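Local coordinates for protein DnaJ homolog subfamily C member 3 (Mus musculus, PDB 3IEG) that acts as a co-chaperone in the unfolded protein response, binding misfolded proteins through its tetratricopeptide repeats and restraining the kinase GCN2, at residues Leu82-Leu87 and Cys150-Glu155; Phe142-Leu147 and Glu158-Cys163; Ile294-Leu299 and Lys310-Ala315; Glu286-Ala291 and Leu317-Tyr322. All coordinates share one frame; numbering follows the deposited sequence.

In the fold
All four contacts lie in the tetratricopeptide-repeat (TPR) part of the protein, an all-helical chain. They form two clusters. Interactions 1 and 2 have centres 12 Å apart and share helix 154-166; they touch where Asp153 O packs on Leu147 CD2 at 3.8 Å. Interactions 3 and 4 have centres 10 Å apart and share helices 288-301 and 306-318. Interaction 3 is nested inside the loop that interaction 4 closes, and Ala315 CB meets Ala291 CB at 3.6 Å between them. Centres of interactions 2 and 3 are about 43 Å apart. The groove for misfolded proteins lies in the first two repeats, to which none of these segments belongs.

Interaction 1 of 4, residues Leu82-Leu87 and Cys150-Glu155; sequences LKQGKL and CVWDAE
Lys83 lies over one face of the Trp152 indole. Its CD sits 3.9 Å from the centroid of the Trp152 six-membered ring, 18° off the ring normal, which makes a CH-pi contact. Lys83 CG is anti to the carbonyl carbon (chi1 -79°); the chain then runs extended. Val151 CG2 lies over the same face, both atoms displaced toward the rim. Gln84 CG approaches the ring edge at CE3. The backbones join as well: Trp152 N donates to Lys83 O at 2.9 Å, with an N-H...O angle of 155°. Cys150 SG packs against Leu87 CD2 at 4.0 Å and against Gly85 CA at 3.8 Å.

A water bridges the turns. It donates to Gly85 O at 2.9 Å and to Asp153 OD2 at 2.7 Å. The other carboxylate oxygen, OD1, caps Leu156 N, so Asp153 is the N-cap of helix 154-166 and both its oxygens are engaged. Cys150 to Asp153 form a type I beta turn. Gly85, with positive phi, ends helix 71-84 in a Schellman motif.

The contact joins the end of one TPR helix to the turn before another. Helix 53-66 touches Gln84 and Trp152, and helix 104-132 packs on Leu82, Leu87 and Cys150.

Interaction 2 of 4, residues Phe142-Leu147 and Glu158-Cys163; sequences FLDKIL and ELRAEC
In the antiparallel helix pair formed by helices 136-149 and 154-166, Leu143, Asp144 and Leu147 receive the side chain of Arg160. The axes of segments 142-147 and 158-163 approach to 10.3 Å, with 155° between their directions. Leu143 carries most of the apolar contact. Its CD1 touches Arg160 CA at 3.6 Å and also reaches CB. Its CD2 meets Leu159 CD2 at 3.9 Å, the two side chains crossing at about a right angle. Cys163 SG adds a looser contact to Leu143 CD1 at 4.3 Å.

The two segments belong to consecutive repeats, 142-147 to TPR 4 and 158-163 to TPR 5. The contact therefore packs one repeat on the next, as in the stacked helices of TPR superhelices. Phe142 and Ile146 pack on helix 104-132, while helix 170-181 packs on Glu158 and Ala161.

The polar part is the Arg160 guanidinium. Arg160 CG is anti to the backbone N (chi1 -164°), and the chain then bends at the next two torsions. Asp144 OD1 forms a salt bridge with it: NH2 is 3.0 Å from OD1, and NE is 3.2 Å from the same oxygen. Both hydrogen bonds are weak in angle, and the carboxylate plane is turned 58° from the guanidinium plane. Leu147 CD1 lies over the centre of one guanidinium face, 3.7 Å from Arg160 CZ. The remaining nitrogen, NH1, forms a salt bridge with Asp176 of helix 170-181.

Interaction 3 of 4, residues Ile294-Leu299 and Lys310-Ala315; sequences ICSEVL and KDRAEA
Leu299 lays its CD1 over the centre of one face of the Arg312 guanidinium, 3.6 Å from CZ. The two side chains cross obliquely. Ser296 meets the same group at its edge. Arg312 NH1 donates to Ser296 OG at 2.9 Å with an N-H...O angle of 148°, and OG lies only 7° out of the guanidinium plane. Ser296 OG is also hydrogen-bonded to the backbone oxygen of Ile292, one turn back in its own helix. Arg312 CG is anti to the backbone N, and a bend at chi3 (73°) turns NE off the line of the chain.

Segment 294-299 lies in TPR 8 and segment 310-315 in TPR 9, so this is a contact between successive repeats. The segments are antiparallel, with axes 9.7 Å apart at closest approach. Near the backbones, Cys295 CB touches Arg312 CB at 3.9 Å. Cys295 is disulfide-bonded to Cys279 of helix 268-284, which ties a third helix to this one.

Arg312 NE forms a salt bridge with Asp328 of helix 322-333. An alanine in place of Arg312 would probably leave Asp328 without its ionic partner, Ser296 OG without the NH1 donor and Leu299 CD1 without the flat group it covers. Asp311 faces helix 268-284 instead, where its OD2 is hydrogen-bonded to His280 ND1.

Interaction 4 of 4, residues Glu286-Ala291 and Leu317-Tyr322; sequences EKPVEA and LIEEMY
Pro288 and Glu319 make the closer-packed part of this contact. The Glu319 chain crosses the proline ring at about a right angle. Its OE1 comes to 3.5 Å from Pro288 CG, and its CG to 3.7 Å from Pro288 CB. A bend at chi2 (-66°) turns CD of Glu319 back, and CD lies 3.9 Å from Pro288 CB. Ile318 meets the same ring with its CG2, 4.0 Å from Pro288 CG.

The solvent side is looser. Ile318 CD1 rests on the methylenes of Glu286, 3.7 Å from CG and 3.8 Å from CB. The Glu286 chain runs extended beyond CG, and both residues are exposed. Val289 CG2 reaches Glu319 OE2 only at 4.3 Å.

Two helix-linking turns come together here, one from TPR 8 and one from TPR 9. Glu286 is the positive-phi residue of a Schellman motif that ends helix 268-284, and Lys287 is the N-cap of helix 288-301. On the other side, Glu320 ends helix 306-318 in a second Schellman motif. Deeper in, Ala291 packs on Ala315, and Phe282 of helix 268-284 lies against Ala291.

An alanine in place of Glu319 would probably open a gap against Pro288 CB and CG, where the glutamate CG and carboxylate now pack. No hydrogen bond or salt bridge crosses between the segments. Glu286 contributes its methylenes, Glu319 both its CG and its carboxylate oxygen OE1, each against carbon, so the contact relies on van der Waals fit rather than on charge pairing.

Interaction 1 of 4, residues Leu82-Leu87 and Cys150-Glu155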
loop_
_atom_site.group_PDB
_atom_site.type_symbol
_atom_site.label_atom_id
_atom_site.label_comp_id
_atom_site.label_asym_id
_atom_site.label_seq_id
_atom_site.Cartn_x
_atom_site.Cartn_y
_atom_site.Cartn_z
ATOM N N LEU A 82 -3.716 1.960 -24.284
ATOM C CA LEU A 82 -4.889 2.467 -23.581
ATOM C C LEU A 82 -4.915 2.004 -22.121
ATOM O O LEU A 82 -5.210 2.789 -21.229
ATOM C CB LEU A 82 -6.170 2.055 -24.303
ATOM C CG LEU A 82 -7.524 2.431 -23.699
ATOM C CD1 LEU A 82 -7.646 3.923 -23.420
ATOM C CD2 LEU A 82 -8.613 1.987 -24.641
ATOM N N LYS A 83 -4.601 0.731 -21.882
ATOM C CA LYS A 83 -4.555 0.195 -20.521
ATOM C C LYS A 83 -3.451 0.859 -19.685
ATOM O O LYS A 83 -3.588 1.037 -18.480
ATOM C CB LYS A 83 -4.357 -1.316 -20.541
ATOM C CG LYS A 83 -5.612 -2.139 -20.849
ATOM C CD LYS A 83 -5.390 -3.567 -20.384
ATOM C CE LYS A 83 -6.527 -4.470 -20.752
ATOM N NZ LYS A 83 -6.223 -5.847 -20.239
ATOM N N GLN A 84 -2.363 1.230 -20.340
ATOM C CA GLN A 84 -1.266 1.906 -19.672
ATOM C C GLN A 84 -1.564 3.396 -19.438
ATOM O O GLN A 84 -0.811 4.084 -18.761
ATOM C CB GLN A 84 0.022 1.722 -20.478
ATOM C CG GLN A 84 0.573 0.301 -20.476
ATOM C CD GLN A 84 1.865 0.171 -21.274
ATOM O OE1 GLN A 84 2.283 1.104 -21.951
ATOM N NE2 GLN A 84 2.499 -0.998 -21.201
ATOM N N GLY A 85 -2.668 3.889 -19.992
ATOM C CA GLY A 85 -3.037 5.302 -19.893
ATOM C C GLY A 85 -2.202 6.212 -20.783
ATOM O O GLY A 85 -2.180 7.433 -20.588
ATOM N N LYS A 86 -1.496 5.621 -21.747
ATOM C CA LYS A 86 -0.803 6.393 -22.774
ATOM C C LYS A 86 -1.824 6.777 -23.841
ATOM O O LYS A 86 -1.863 6.193 -24.913
ATOM C CB LYS A 86 0.370 5.598 -23.360
ATOM C CG LYS A 86 1.550 5.412 -22.387
ATOM C CD LYS A 86 2.568 4.415 -22.917
ATOM C CE LYS A 86 3.947 4.553 -22.285
ATOM N NZ LYS A 86 3.851 4.262 -20.852
ATOM N N LEU A 87 -2.657 7.761 -23.521
ATOM C CA LEU A 87 -3.837 8.064 -24.324
ATOM C C LEU A 87 -3.526 8.618 -25.705
ATOM O O LEU A 87 -4.139 8.217 -26.685
ATOM C CB LEU A 87 -4.796 8.989 -23.573
ATOM C CG LEU A 87 -5.296 8.471 -22.220
ATOM C CD1 LEU A 87 -6.213 9.489 -21.611
ATOM C CD2 LEU A 87 -5.990 7.111 -22.310
ATOM N N CYS A 150 -7.830 2.451 -17.460
ATOM C CA CYS A 150 -6.386 2.547 -17.549
ATOM C C CYS A 150 -5.796 1.966 -16.270
ATOM O O CYS A 150 -5.348 2.699 -15.371
ATOM C CB CYS A 150 -5.959 3.996 -17.744
ATOM S SG CYS A 150 -6.760 4.820 -19.125
ATOM N N VAL A 151 -5.814 0.640 -16.195
ATOM C CA VAL A 151 -5.489 -0.083 -14.972
ATOM C C VAL A 151 -3.986 -0.169 -14.712
ATOM O O VAL A 151 -3.569 -0.417 -13.583
ATOM C CB VAL A 151 -6.131 -1.509 -14.951
ATOM C CG1 VAL A 151 -7.660 -1.428 -14.787
ATOM C CG2 VAL A 151 -5.772 -2.303 -16.215
ATOM N N TRP A 152 -3.174 0.040 -15.741
ATOM C CA TRP A 152 -1.724 -0.018 -15.586
ATOM C C TRP A 152 -1.086 1.377 -15.649
ATOM O O TRP A 152 0.123 1.518 -15.863
ATOM C CB TRP A 152 -1.094 -0.960 -16.623
ATOM C CG TRP A 152 -1.672 -2.359 -16.633
ATOM C CD1 TRP A 152 -2.197 -3.051 -15.567
ATOM C CD2 TRP A 152 -1.763 -3.231 -17.757
ATOM N NE1 TRP A 152 -2.622 -4.294 -15.971
ATOM C CE2 TRP A 152 -2.366 -4.434 -17.310
ATOM C CE3 TRP A 152 -1.402 -3.116 -19.107
ATOM C CZ2 TRP A 152 -2.617 -5.509 -18.164
ATOM C CZ3 TRP A 152 -1.653 -4.192 -19.963
ATOM C CH2 TRP A 152 -2.257 -5.371 -19.483
ATOM N N ASP A 153 -1.913 2.400 -15.463
ATOM C CA ASP A 153 -1.447 3.768 -15.397
ATOM C C ASP A 153 -0.907 4.036 -13.993
ATOM O O ASP A 153 -1.664 4.302 -13.054
ATOM C CB ASP A 153 -2.593 4.716 -15.739
ATOM C CG ASP A 153 -2.140 6.158 -15.931
ATOM O OD1 ASP A 153 -1.187 6.610 -15.259
ATOM O OD2 ASP A 153 -2.759 6.854 -16.755
ATOM N N ALA A 154 0.408 3.947 -13.848
ATOM C CA ALA A 154 1.028 4.070 -12.537
ATOM C C ALA A 154 0.913 5.482 -11.980
ATOM O O ALA A 154 0.632 5.654 -10.804
ATOM C CB ALA A 154 2.485 3.615 -12.577
ATOM N N GLU A 155 1.114 6.490 -12.823
ATOM C CA GLU A 155 1.194 7.872 -12.339
ATOM C C GLU A 155 -0.164 8.414 -11.854
ATOM O O GLU A 155 -0.218 9.174 -10.882
ATOM C CB GLU A 155 1.828 8.835 -13.368
ATOM C CG GLU A 155 2.735 8.220 -14.470
ATOM C CD GLU A 155 3.783 7.227 -13.969
ATOM O OE1 GLU A 155 4.699 7.649 -13.245
ATOM O OE2 GLU A 155 3.692 6.027 -14.326
HETATM O O HOH W 1 -3.867 8.535 -18.526
#

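Interaction 2 of 4, residues Phe142-Leu147 and Glu158-Cys163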
loop_
_atom_site.group_PDB
_atom_site.type_symbol
_atom_site.label_atom_id
_atom_site.label_comp_id
_atom_site.label_asym_id
_atom_site.label_seq_id
_atom_site.Cartn_x
_atom_site.Cartn_y
_atom_site.Cartn_z
ATOM N N PHE A 142 -12.976 11.445 -10.589
ATOM C CA PHE A 142 -12.516 11.306 -11.956
ATOM C C PHE A 142 -11.472 10.208 -12.069
ATOM O O PHE A 142 -11.508 9.412 -13.000
ATOM C CB PHE A 142 -11.963 12.624 -12.482
ATOM C CG PHE A 142 -12.963 13.742 -12.511
ATOM C CD1 PHE A 142 -12.726 14.917 -11.813
ATOM C CD2 PHE A 142 -14.131 13.641 -13.258
ATOM C CE1 PHE A 142 -13.646 15.975 -11.849
ATOM C CE2 PHE A 142 -15.053 14.696 -13.297
ATOM C CZ PHE A 142 -14.805 15.858 -12.593
ATOM N N LEU A 143 -10.554 10.145 -11.113
ATOM C CA LEU A 143 -9.502 9.133 -11.168
ATOM C C LEU A 143 -10.080 7.743 -10.995
ATOM O O LEU A 143 -9.634 6.805 -11.636
ATOM C CB LEU A 143 -8.391 9.414 -10.156
ATOM C CG LEU A 143 -7.534 10.661 -10.408
ATOM C CD1 LEU A 143 -6.908 11.119 -9.107
ATOM C CD2 LEU A 143 -6.462 10.446 -11.464
ATOM N N ASP A 144 -11.096 7.618 -10.151
ATOM C CA ASP A 144 -11.792 6.345 -9.993
ATOM C C ASP A 144 -12.253 5.819 -11.347
ATOM O O ASP A 144 -11.988 4.670 -11.688
ATOM C CB ASP A 144 -12.992 6.487 -9.056
ATOM C CG ASP A 144 -12.601 6.494 -7.589
ATOM O OD1 ASP A 144 -11.508 5.986 -7.226
ATOM O OD2 ASP A 144 -13.410 7.009 -6.787
ATOM N N LYS A 145 -12.937 6.675 -12.110
ATOM C CA LYS A 145 -13.403 6.337 -13.450
ATOM C C LYS A 145 -12.253 5.985 -14.389
ATOM O O LYS A 145 -12.273 4.934 -15.022
ATOM C CB LYS A 145 -14.255 7.466 -14.051
ATOM C CG LYS A 145 -15.744 7.126 -14.254
ATOM C CD LYS A 145 -16.613 7.612 -13.082
ATOM C CE LYS A 145 -17.232 8.992 -13.367
ATOM N NZ LYS A 145 -18.112 9.452 -12.244
ATOM N N ILE A 146 -11.252 6.851 -14.478
ATOM C CA ILE A 146 -10.122 6.576 -15.349
ATOM C C ILE A 146 -9.480 5.228 -14.999
ATOM O O ILE A 146 -9.297 4.381 -15.878
ATOM C CB ILE A 146 -9.083 7.711 -15.337
ATOM C CG1 ILE A 146 -9.755 9.031 -15.691
ATOM C CG2 ILE A 146 -7.980 7.452 -16.350
ATOM C CD1 ILE A 146 -9.017 10.253 -15.197
ATOM N N LEU A 147 -9.186 5.000 -13.725
ATOM C CA LEU A 147 -8.420 3.809 -13.358
ATOM C C LEU A 147 -9.145 2.471 -13.560
ATOM O O LEU A 147 -8.518 1.416 -13.476
ATOM C CB LEU A 147 -7.833 3.939 -11.946
ATOM C CG LEU A 147 -6.704 4.973 -11.793
ATOM C CD1 LEU A 147 -6.540 5.367 -10.338
ATOM C CD2 LEU A 147 -5.384 4.469 -12.375
ATOM N N GLU A 158 -0.707 7.045 -8.518
ATOM C CA GLU A 158 0.021 7.819 -7.530
ATOM C C GLU A 158 -0.639 9.165 -7.270
ATOM O O GLU A 158 -0.618 9.630 -6.140
ATOM C CB GLU A 158 1.480 7.997 -7.942
ATOM C CG GLU A 158 2.272 6.691 -7.947
ATOM C CD GLU A 158 3.728 6.882 -8.339
ATOM O OE1 GLU A 158 4.004 7.668 -9.267
ATOM O OE2 GLU A 158 4.605 6.251 -7.716
ATOM N N LEU A 159 -1.226 9.774 -8.301
ATOM C CA LEU A 159 -1.957 11.024 -8.143
ATOM C C LEU A 159 -3.191 10.866 -7.258
ATOM O O LEU A 159 -3.474 11.732 -6.436
ATOM C CB LEU A 159 -2.354 11.617 -9.493
ATOM C CG LEU A 159 -3.100 12.970 -9.432
ATOM C CD1 LEU A 159 -2.153 14.108 -9.089
ATOM C CD2 LEU A 159 -3.806 13.260 -10.734
ATOM N N ARG A 160 -3.912 9.765 -7.418
ATOM C CA ARG A 160 -5.028 9.449 -6.534
ATOM C C ARG A 160 -4.543 9.257 -5.096
ATOM O O ARG A 160 -5.231 9.638 -4.151
ATOM C CB ARG A 160 -5.771 8.197 -7.006
ATOM C CG ARG A 160 -7.147 8.027 -6.382
ATOM C CD ARG A 160 -7.399 6.584 -6.022
ATOM N NE ARG A 160 -8.342 5.923 -6.908
ATOM C CZ ARG A 160 -8.333 4.626 -7.196
ATOM N NH1 ARG A 160 -7.405 3.817 -6.704
ATOM N NH2 ARG A 160 -9.252 4.140 -8.015
ATOM N N ALA A 161 -3.361 8.671 -4.938
ATOM C CA ALA A 161 -2.776 8.498 -3.622
ATOM C C ALA A 161 -2.523 9.860 -2.962
ATOM O O ALA A 161 -2.866 10.058 -1.793
ATOM C CB ALA A 161 -1.498 7.675 -3.703
ATOM N N GLU A 162 -1.958 10.799 -3.724
ATOM C CA GLU A 162 -1.783 12.166 -3.262
ATOM C C GLU A 162 -3.109 12.709 -2.760
ATOM O O GLU A 162 -3.158 13.385 -1.733
ATOM C CB GLU A 162 -1.304 13.072 -4.390
ATOM C CG GLU A 162 0.185 13.321 -4.496
ATOM C CD GLU A 162 0.869 13.490 -3.148
ATOM O OE1 GLU A 162 0.686 14.531 -2.460
ATOM O OE2 GLU A 162 1.607 12.560 -2.788
ATOM N N CYS A 163 -4.190 12.424 -3.482
ATOM C CA CYS A 163 -5.493 12.936 -3.067
ATOM C C CYS A 163 -5.831 12.391 -1.700
ATOM O O CYS A 163 -6.291 13.114 -0.824
ATOM C CB CYS A 163 -6.586 12.554 -4.059
ATOM S SG CYS A 163 -6.488 13.458 -5.569
#

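Interaction 3 of 4, residues Ile294-Leu299 and Lys310-Ala315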
loop_
_atom_site.group_PDB
_atom_site.type_symbol
_atom_site.label_atom_id
_atom_site.label_comp_id
_atom_site.label_asym_id
_atom_site.label_seq_id
_atom_site.Cartn_x
_atom_site.Cartn_y
_atom_site.Cartn_z
ATOM N N ILE A 294 -1.018 10.084 35.220
ATOM C CA ILE A 294 -0.742 9.997 33.787
ATOM C C ILE A 294 -1.664 9.051 33.040
ATOM O O ILE A 294 -1.898 9.253 31.862
ATOM C CB ILE A 294 0.765 9.748 33.453
ATOM C CG1 ILE A 294 1.061 8.273 33.201
ATOM C CG2 ILE A 294 1.674 10.377 34.527
ATOM C CD1 ILE A 294 1.202 7.443 34.456
ATOM N N CYS A 295 -2.204 8.038 33.709
ATOM C CA CYS A 295 -3.233 7.225 33.071
ATOM C C CYS A 295 -4.461 8.092 32.794
ATOM O O CYS A 295 -5.143 7.898 31.783
ATOM C CB CYS A 295 -3.602 5.984 33.891
ATOM S SG CYS A 295 -2.247 4.801 34.168
ATOM N N SER A 296 -4.716 9.059 33.678
ATOM C CA SER A 296 -5.764 10.059 33.451
ATOM C C SER A 296 -5.473 10.923 32.233
ATOM O O SER A 296 -6.361 11.172 31.426
ATOM C CB SER A 296 -5.950 10.942 34.675
ATOM O OG SER A 296 -6.457 10.183 35.749
ATOM N N GLU A 297 -4.229 11.377 32.100
ATOM C CA GLU A 297 -3.829 12.164 30.933
ATOM C C GLU A 297 -4.129 11.413 29.653
ATOM O O GLU A 297 -4.818 11.930 28.785
ATOM C CB GLU A 297 -2.349 12.509 30.971
ATOM C CG GLU A 297 -1.957 13.435 32.085
ATOM C CD GLU A 297 -0.482 13.708 32.074
ATOM O OE1 GLU A 297 0.122 13.610 30.976
ATOM O OE2 GLU A 297 0.073 14.013 33.158
ATOM N N VAL A 298 -3.619 10.188 29.551
ATOM C CA VAL A 298 -3.891 9.332 28.402
ATOM C C VAL A 298 -5.400 9.270 28.164
ATOM O O VAL A 298 -5.855 9.440 27.035
ATOM C CB VAL A 298 -3.280 7.908 28.577
ATOM C CG1 VAL A 298 -3.541 7.044 27.356
ATOM C CG2 VAL A 298 -1.792 7.993 28.805
ATOM N N LEU A 299 -6.164 9.074 29.237
ATOM C CA LEU A 299 -7.616 8.940 29.146
ATOM C C LEU A 299 -8.332 10.234 28.779
ATOM O O LEU A 299 -9.412 10.203 28.193
ATOM C CB LEU A 299 -8.187 8.351 30.432
ATOM C CG LEU A 299 -8.065 6.834 30.530
ATOM C CD1 LEU A 299 -8.203 6.374 31.963
ATOM C CD2 LEU A 299 -9.090 6.151 29.650
ATOM N N LYS A 310 -7.659 -0.275 32.674
ATOM C CA LYS A 310 -7.256 -1.406 33.511
ATOM C C LYS A 310 -6.114 -1.028 34.441
ATOM O O LYS A 310 -6.120 -1.389 35.621
ATOM C CB LYS A 310 -6.831 -2.602 32.648
ATOM C CG LYS A 310 -7.984 -3.380 31.997
ATOM C CD LYS A 310 -7.524 -4.210 30.786
ATOM C CE LYS A 310 -6.542 -5.309 31.179
ATOM N NZ LYS A 310 -6.078 -6.048 29.978
ATOM N N ASP A 311 -5.138 -0.297 33.904
ATOM C CA ASP A 311 -3.962 0.074 34.676
ATOM C C ASP A 311 -4.284 1.126 35.738
ATOM O O ASP A 311 -3.770 1.043 36.864
ATOM C CB ASP A 311 -2.800 0.490 33.767
ATOM C CG ASP A 311 -2.199 -0.689 33.021
ATOM O OD1 ASP A 311 -2.361 -1.826 33.485
ATOM O OD2 ASP A 311 -1.567 -0.493 31.968
ATOM N N ARG A 312 -5.141 2.091 35.391
ATOM C CA ARG A 312 -5.632 3.044 36.390
ATOM C C ARG A 312 -6.450 2.320 37.462
ATOM O O ARG A 312 -6.271 2.574 38.655
ATOM C CB ARG A 312 -6.441 4.189 35.779
ATOM C CG ARG A 312 -6.695 5.303 36.789
ATOM C CD ARG A 312 -7.194 6.575 36.166
ATOM N NE ARG A 312 -8.576 6.425 35.736
ATOM C CZ ARG A 312 -9.313 7.391 35.199
ATOM N NH1 ARG A 312 -8.805 8.606 35.006
ATOM N NH2 ARG A 312 -10.562 7.127 34.846
ATOM N N ALA A 313 -7.328 1.413 37.036
ATOM C CA ALA A 313 -8.047 0.561 37.964
ATOM C C ALA A 313 -7.067 -0.092 38.935
ATOM O O ALA A 313 -7.141 0.141 40.137
ATOM C CB ALA A 313 -8.855 -0.489 37.217
ATOM N N GLU A 314 -6.130 -0.882 38.419
ATOM C CA GLU A 314 -5.148 -1.531 39.283
ATOM C C GLU A 314 -4.496 -0.559 40.279
ATOM O O GLU A 314 -4.218 -0.932 41.417
ATOM C CB GLU A 314 -4.093 -2.280 38.465
ATOM C CG GLU A 314 -4.433 -3.753 38.204
ATOM C CD GLU A 314 -3.330 -4.502 37.434
ATOM O OE1 GLU A 314 -2.133 -4.366 37.809
ATOM O OE2 GLU A 314 -3.661 -5.232 36.459
ATOM N N ALA A 315 -4.279 0.684 39.860
ATOM C CA ALA A 315 -3.684 1.688 40.740
ATOM C C ALA A 315 -4.654 2.176 41.820
ATOM O O ALA A 315 -4.229 2.485 42.932
ATOM C CB ALA A 315 -3.153 2.849 39.942
#

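Interaction 4 of 4, residues Glu286-Ala291 and Leu317-Tyr322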
loop_
_atom_site.group_PDB
_atom_site.type_symbol
_atom_site.label_atom_id
_atom_site.label_comp_id
_atom_site.label_asym_id
_atom_site.label_seq_id
_atom_site.Cartn_x
_atom_site.Cartn_y
_atom_site.Cartn_z
ATOM N N GLU A 286 3.778 -0.772 41.026
ATOM C CA GLU A 286 2.986 -0.374 42.185
ATOM C C GLU A 286 3.362 1.005 42.726
ATOM O O GLU A 286 3.753 1.141 43.887
ATOM C CB GLU A 286 3.052 -1.439 43.274
ATOM C CG GLU A 286 2.333 -2.722 42.901
ATOM C CD GLU A 286 2.488 -3.818 43.947
ATOM O OE1 GLU A 286 3.417 -3.734 44.788
ATOM O OE2 GLU A 286 1.682 -4.773 43.913
ATOM N N LYS A 287 3.247 2.015 41.865
ATOM C CA LYS A 287 3.443 3.410 42.251
ATOM C C LYS A 287 2.187 4.232 41.919
ATOM O O LYS A 287 2.168 5.009 40.968
ATOM C CB LYS A 287 4.726 3.965 41.619
ATOM C CG LYS A 287 5.969 3.419 42.313
ATOM C CD LYS A 287 7.281 3.821 41.658
ATOM C CE LYS A 287 8.457 3.441 42.580
ATOM N NZ LYS A 287 9.773 3.335 41.879
ATOM N N PRO A 288 1.130 4.060 42.730
ATOM C CA PRO A 288 -0.238 4.464 42.411
ATOM C C PRO A 288 -0.472 5.946 42.148
ATOM O O PRO A 288 -1.210 6.272 41.230
ATOM C CB PRO A 288 -1.028 4.017 43.639
ATOM C CG PRO A 288 -0.026 3.931 44.729
ATOM C CD PRO A 288 1.215 3.446 44.066
ATOM N N VAL A 289 0.133 6.834 42.938
ATOM C CA VAL A 289 -0.083 8.281 42.769
ATOM C C VAL A 289 0.260 8.725 41.352
ATOM O O VAL A 289 -0.557 9.363 40.688
ATOM C CB VAL A 289 0.712 9.143 43.802
ATOM C CG1 VAL A 289 0.442 10.640 43.590
ATOM C CG2 VAL A 289 0.368 8.740 45.241
ATOM N N GLU A 290 1.462 8.374 40.893
ATOM C CA GLU A 290 1.919 8.727 39.547
ATOM C C GLU A 290 1.094 8.000 38.495
ATOM O O GLU A 290 0.759 8.570 37.462
ATOM C CB GLU A 290 3.411 8.427 39.351
ATOM C CG GLU A 290 4.356 9.116 40.344
ATOM C CD GLU A 290 4.614 8.271 41.599
ATOM O OE1 GLU A 290 3.676 8.088 42.421
ATOM O OE2 GLU A 290 5.762 7.788 41.760
ATOM N N ALA A 291 0.753 6.750 38.777
ATOM C CA ALA A 291 -0.059 5.956 37.877
ATOM C C ALA A 291 -1.376 6.644 37.541
ATOM O O ALA A 291 -1.709 6.782 36.362
ATOM C CB ALA A 291 -0.306 4.574 38.453
ATOM N N LEU A 317 -6.908 0.393 43.347
ATOM C CA LEU A 317 -6.983 -0.673 44.340
ATOM C C LEU A 317 -5.876 -0.605 45.400
ATOM O O LEU A 317 -6.125 -0.891 46.575
ATOM C CB LEU A 317 -6.959 -2.047 43.653
ATOM C CG LEU A 317 -8.145 -2.465 42.782
ATOM C CD1 LEU A 317 -7.828 -3.764 42.048
ATOM C CD2 LEU A 317 -9.409 -2.619 43.616
ATOM N N ILE A 318 -4.657 -0.256 44.990
ATOM C CA ILE A 318 -3.591 -0.033 45.962
ATOM C C ILE A 318 -4.040 1.101 46.878
ATOM O O ILE A 318 -3.966 0.993 48.098
ATOM C CB ILE A 318 -2.219 0.248 45.292
ATOM C CG1 ILE A 318 -1.863 -0.905 44.338
ATOM C CG2 ILE A 318 -1.119 0.440 46.352
ATOM C CD1 ILE A 318 -0.691 -0.635 43.392
ATOM N N GLU A 319 -4.571 2.157 46.277
ATOM C CA GLU A 319 -5.117 3.295 47.012
ATOM C C GLU A 319 -6.432 3.002 47.736
ATOM O O GLU A 319 -7.043 3.910 48.305
ATOM C CB GLU A 319 -5.329 4.469 46.063
ATOM C CG GLU A 319 -4.073 5.020 45.459
ATOM C CD GLU A 319 -3.180 5.664 46.484
ATOM O OE1 GLU A 319 -2.374 4.937 47.108
ATOM O OE2 GLU A 319 -3.280 6.900 46.655
ATOM N N GLU A 320 -6.872 1.747 47.705
ATOM C CA GLU A 320 -8.106 1.324 48.383
ATOM C C GLU A 320 -9.352 2.092 47.941
ATOM O O GLU A 320 -10.378 2.073 48.615
ATOM C CB GLU A 320 -7.939 1.332 49.918
ATOM C CG GLU A 320 -7.324 0.031 50.460
ATOM C CD GLU A 320 -6.673 0.163 51.837
ATOM O OE1 GLU A 320 -6.825 1.215 52.502
ATOM O OE2 GLU A 320 -5.999 -0.807 52.255
HETATM N N MSE A 321 -9.250 2.755 46.795
HETATM C CA MSE A 321 -10.367 3.473 46.205
HETATM C C MSE A 321 -11.143 2.529 45.306
HETATM O O MSE A 321 -11.081 2.616 44.086
HETATM C CB MSE A 321 -9.858 4.677 45.424
HETATM C CG MSE A 321 -8.988 5.597 46.252
HETATM SE SE MSE A 321 -8.130 6.946 45.144
HETATM C CE MSE A 321 -7.202 8.020 46.527
ATOM N N TYR A 322 -11.878 1.626 45.941
ATOM C CA TYR A 322 -12.561 0.534 45.261
ATOM C C TYR A 322 -13.636 0.998 44.273
ATOM O O TYR A 322 -13.764 0.436 43.183
ATOM C CB TYR A 322 -13.139 -0.443 46.294
ATOM C CG TYR A 322 -12.101 -1.010 47.257
ATOM C CD1 TYR A 322 -12.093 -0.648 48.605
ATOM C CD2 TYR A 322 -11.125 -1.909 46.813
ATOM C CE1 TYR A 322 -11.134 -1.169 49.489
ATOM C CE2 TYR A 322 -10.162 -2.433 47.682
ATOM C CZ TYR A 322 -10.169 -2.063 49.017
ATOM O OH TYR A 322 -9.216 -2.589 49.867
#